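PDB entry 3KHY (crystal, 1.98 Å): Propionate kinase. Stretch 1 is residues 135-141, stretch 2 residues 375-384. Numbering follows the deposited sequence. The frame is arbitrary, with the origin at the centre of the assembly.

Stretch 1, residues 135-141: LPQVAVF
Stretch 2 375-384: MIAQETQNLI

The centre of this contact is apolar and is built on Val138 and Val140, two residues of the strand that runs from Gln137 to Phe141. The strand packs against the C-terminal helix of the chain, which enters the second stretch already formed. The two axes approach to 8.3 Å, and their N-to-C directions make an angle of 130°, so the helix runs obliquely back along the strand. The register follows from this. Val140 CA lies 6.3 Å from Ile376 CA, Val138 CA lies 5.6 Å from Thr380 CA, and Pro136 CA lies 7.3 Å from Ile384 CA. Two residues along the first stretch match four along the second; from Ile376 to Thr380 that is about one helical turn.

The strand is extended, with phi/psi -129/145 at Gln137, -130/140 at Val138, -105/131 at Ala139, -122/118 at Val140 and -99/133 at Phe141. Its side chains alternate. The CA-to-CB bonds of Val138 and Val140 point toward the helix, while those of Gln137 and Ala139 point away. Both valines have chi1 in the t well, at 165° and -179°.

Val140 is buried. Its CG1 is 3.9 Å from Ile376 CG1, an apolar contact. The CA-to-CB bond of Ile376 points sideways to the strand; chi1 is m and chi2 t. Val140 CG2 is 3.9 Å from Glu379 CB, so the aliphatic base of the glutamate lies against the valine.

Val138 is covered most by the other stretch, with 86 Å² against 80 Å² for Val140. Its CG1 is 3.8 Å from Leu383 CD1. The CA-to-CB bond of Leu383 points toward the strand, with chi1 m and chi2 t. Val138 CB also sits 3.6 Å from Thr380 OG1, a packing contact with no hydrogen bond.

Farther out, Pro136 precedes the strand at phi/psi -65/151, with a C-gamma exo ring. Its CA-to-CB bond points toward the second stretch, and its CB is 4.2 Å from Ile384 CG2. Ile384 is exposed, with chi1 p at 71° and chi2 t. Leu135 makes no contact.

The helix residues from Met375 to Gln381 average about -63/-42 in phi/psi, with Thr380 at -70/-51 and Gln381 at -51/-41; Asn382 follows at -60/-25. Backbone bonds include Glu379 N to Met375 O at 2.9 Å and Thr380 N to Ile376 O at 3.0 Å. Near the C-terminus they reach back three residues instead of four: Leu383 N to Thr380 O at 2.9 Å and Ile384 N to Gln381 O at 3.2 Å. Leu383 itself has phi/psi -101/-1. Met375 is selenomethionine.

The polar groups of Thr380 and Glu379 form their hydrogen bonds with partners other than the strand residues. Thr380, chi1 m, donates OG1 to Ile376 O at 2.8 Å. The hydroxyl therefore bonds back to its own helix, although it lies against Val138. The CA-to-CB bond of Glu379 points toward the strand, with chi1 and chi2 both m and chi3 at -62°. Both of its carboxylate oxygens are hydrogen-bonded elsewhere in the structure. No hydrogen bond crosses between the stretches. The two bury 353 Å² in total, and side-chain packing accounts for their closest contacts.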

# COMPACT_ATOMS: atom_id res chain seq x y z
N LEU A 135 -43.02 7.80 6.20
CA LEU A 135 -41.78 8.57 6.15
C LEU A 135 -40.93 8.31 4.91
O LEU A 135 -40.72 7.16 4.52
CB LEU A 135 -40.96 8.32 7.41
CG LEU A 135 -41.61 8.84 8.69
CD1 LEU A 135 -40.75 8.50 9.89
CD2 LEU A 135 -41.86 10.34 8.61
N PRO A 136 -40.44 9.38 4.28
CA PRO A 136 -39.45 9.24 3.22
C PRO A 136 -38.17 8.67 3.83
O PRO A 136 -37.91 8.90 5.02
CB PRO A 136 -39.21 10.68 2.75
CG PRO A 136 -40.27 11.51 3.39
CD PRO A 136 -40.68 10.79 4.63
N GLN A 137 -37.39 7.94 3.05
CA GLN A 137 -36.15 7.35 3.54
C GLN A 137 -34.99 7.69 2.61
O GLN A 137 -35.16 7.79 1.39
CB GLN A 137 -36.30 5.83 3.68
CG GLN A 137 -37.53 5.42 4.47
CD GLN A 137 -37.52 3.96 4.87
OE1 GLN A 137 -38.44 3.21 4.55
NE2 GLN A 137 -36.47 3.54 5.56
N VAL A 138 -33.82 7.88 3.20
CA VAL A 138 -32.62 8.25 2.45
C VAL A 138 -31.46 7.33 2.82
O VAL A 138 -31.30 6.95 3.98
CB VAL A 138 -32.23 9.72 2.74
CG1 VAL A 138 -30.80 10.01 2.28
CG2 VAL A 138 -33.21 10.67 2.07
N ALA A 139 -30.67 6.95 1.81
CA ALA A 139 -29.46 6.15 2.03
C ALA A 139 -28.21 7.04 1.88
O ALA A 139 -28.09 7.80 0.92
CB ALA A 139 -29.40 5.01 1.04
N VAL A 140 -27.31 6.95 2.86
CA VAL A 140 -26.08 7.73 2.86
C VAL A 140 -24.90 6.75 2.91
O VAL A 140 -24.76 6.00 3.88
CB VAL A 140 -26.02 8.66 4.09
CG1 VAL A 140 -24.74 9.49 4.09
CG2 VAL A 140 -27.27 9.56 4.15
N PHE A 141 -24.06 6.78 1.88
CA PHE A 141 -23.05 5.75 1.66
C PHE A 141 -21.66 6.15 2.15
O PHE A 141 -21.20 7.25 1.85
CB PHE A 141 -22.98 5.41 0.16
CG PHE A 141 -24.31 5.12 -0.45
CD1 PHE A 141 -24.80 3.82 -0.49
CD2 PHE A 141 -25.09 6.14 -0.97
CE1 PHE A 141 -26.06 3.55 -1.04
CE2 PHE A 141 -26.34 5.88 -1.53
CZ PHE A 141 -26.82 4.58 -1.56
N MSE A 375 -24.29 14.26 10.07
CA MSE A 375 -24.08 14.38 8.64
C MSE A 375 -25.16 13.60 7.88
O MSE A 375 -25.68 14.07 6.88
CB MSE A 375 -22.70 13.84 8.26
CG MSE A 375 -22.36 14.03 6.79
SE MSE A 375 -22.15 15.92 6.29
CE MSE A 375 -22.07 15.71 4.37
N ILE A 376 -25.47 12.41 8.37
CA ILE A 376 -26.52 11.61 7.75
C ILE A 376 -27.86 12.34 7.85
O ILE A 376 -28.64 12.35 6.90
CB ILE A 376 -26.61 10.22 8.39
CG1 ILE A 376 -25.44 9.35 7.93
CG2 ILE A 376 -27.93 9.55 8.04
CD1 ILE A 376 -25.34 8.03 8.71
N ALA A 377 -28.12 12.98 8.99
CA ALA A 377 -29.36 13.74 9.18
C ALA A 377 -29.42 14.93 8.23
O ALA A 377 -30.48 15.24 7.68
CB ALA A 377 -29.50 14.21 10.62
N GLN A 378 -28.28 15.59 8.02
CA GLN A 378 -28.22 16.73 7.10
C GLN A 378 -28.40 16.31 5.65
O GLN A 378 -29.08 16.99 4.87
CB GLN A 378 -26.91 17.50 7.27
CG GLN A 378 -26.78 18.22 8.60
CD GLN A 378 -25.39 18.78 8.81
OE1 GLN A 378 -24.44 18.39 8.13
NE2 GLN A 378 -25.26 19.69 9.77
N GLU A 379 -27.77 15.19 5.27
CA GLU A 379 -27.92 14.65 3.92
C GLU A 379 -29.37 14.27 3.65
O GLU A 379 -29.88 14.45 2.54
CB GLU A 379 -27.04 13.41 3.76
CG GLU A 379 -25.57 13.73 3.68
CD GLU A 379 -25.23 14.31 2.33
OE1 GLU A 379 -25.42 13.59 1.33
OE2 GLU A 379 -24.80 15.48 2.28
N THR A 380 -30.02 13.74 4.67
CA THR A 380 -31.40 13.29 4.55
C THR A 380 -32.35 14.49 4.41
O THR A 380 -33.16 14.54 3.49
CB THR A 380 -31.80 12.42 5.76
OG1 THR A 380 -30.98 11.24 5.79
CG2 THR A 380 -33.28 12.02 5.68
N GLN A 381 -32.21 15.45 5.31
CA GLN A 381 -32.98 16.69 5.26
C GLN A 381 -32.89 17.35 3.88
O GLN A 381 -33.88 17.86 3.35
CB GLN A 381 -32.47 17.65 6.33
CG GLN A 381 -33.08 19.05 6.28
CD GLN A 381 -34.53 19.07 6.71
OE1 GLN A 381 -34.98 18.17 7.43
NE2 GLN A 381 -35.26 20.10 6.30
N ASN A 382 -31.70 17.33 3.30
CA ASN A 382 -31.46 17.96 2.01
C ASN A 382 -32.32 17.39 0.90
O ASN A 382 -32.61 18.08 -0.08
CB ASN A 382 -29.98 17.85 1.64
CG ASN A 382 -29.65 18.58 0.35
OD1 ASN A 382 -29.11 18.00 -0.59
ND2 ASN A 382 -29.98 19.87 0.30
N LEU A 383 -32.76 16.14 1.05
CA LEU A 383 -33.51 15.46 0.00
C LEU A 383 -35.03 15.41 0.21
O LEU A 383 -35.74 14.86 -0.63
CB LEU A 383 -33.01 14.03 -0.17
CG LEU A 383 -31.59 13.84 -0.71
CD1 LEU A 383 -31.20 12.37 -0.61
CD2 LEU A 383 -31.52 14.33 -2.14
N ILE A 384 -35.53 15.97 1.31
CA ILE A 384 -36.96 15.88 1.60
C ILE A 384 -37.65 17.24 1.60
O ILE A 384 -37.19 18.17 0.95
CB ILE A 384 -37.23 15.19 2.96
CG1 ILE A 384 -36.80 16.10 4.11
CG2 ILE A 384 -36.52 13.84 3.03
CD1 ILE A 384 -37.13 15.54 5.46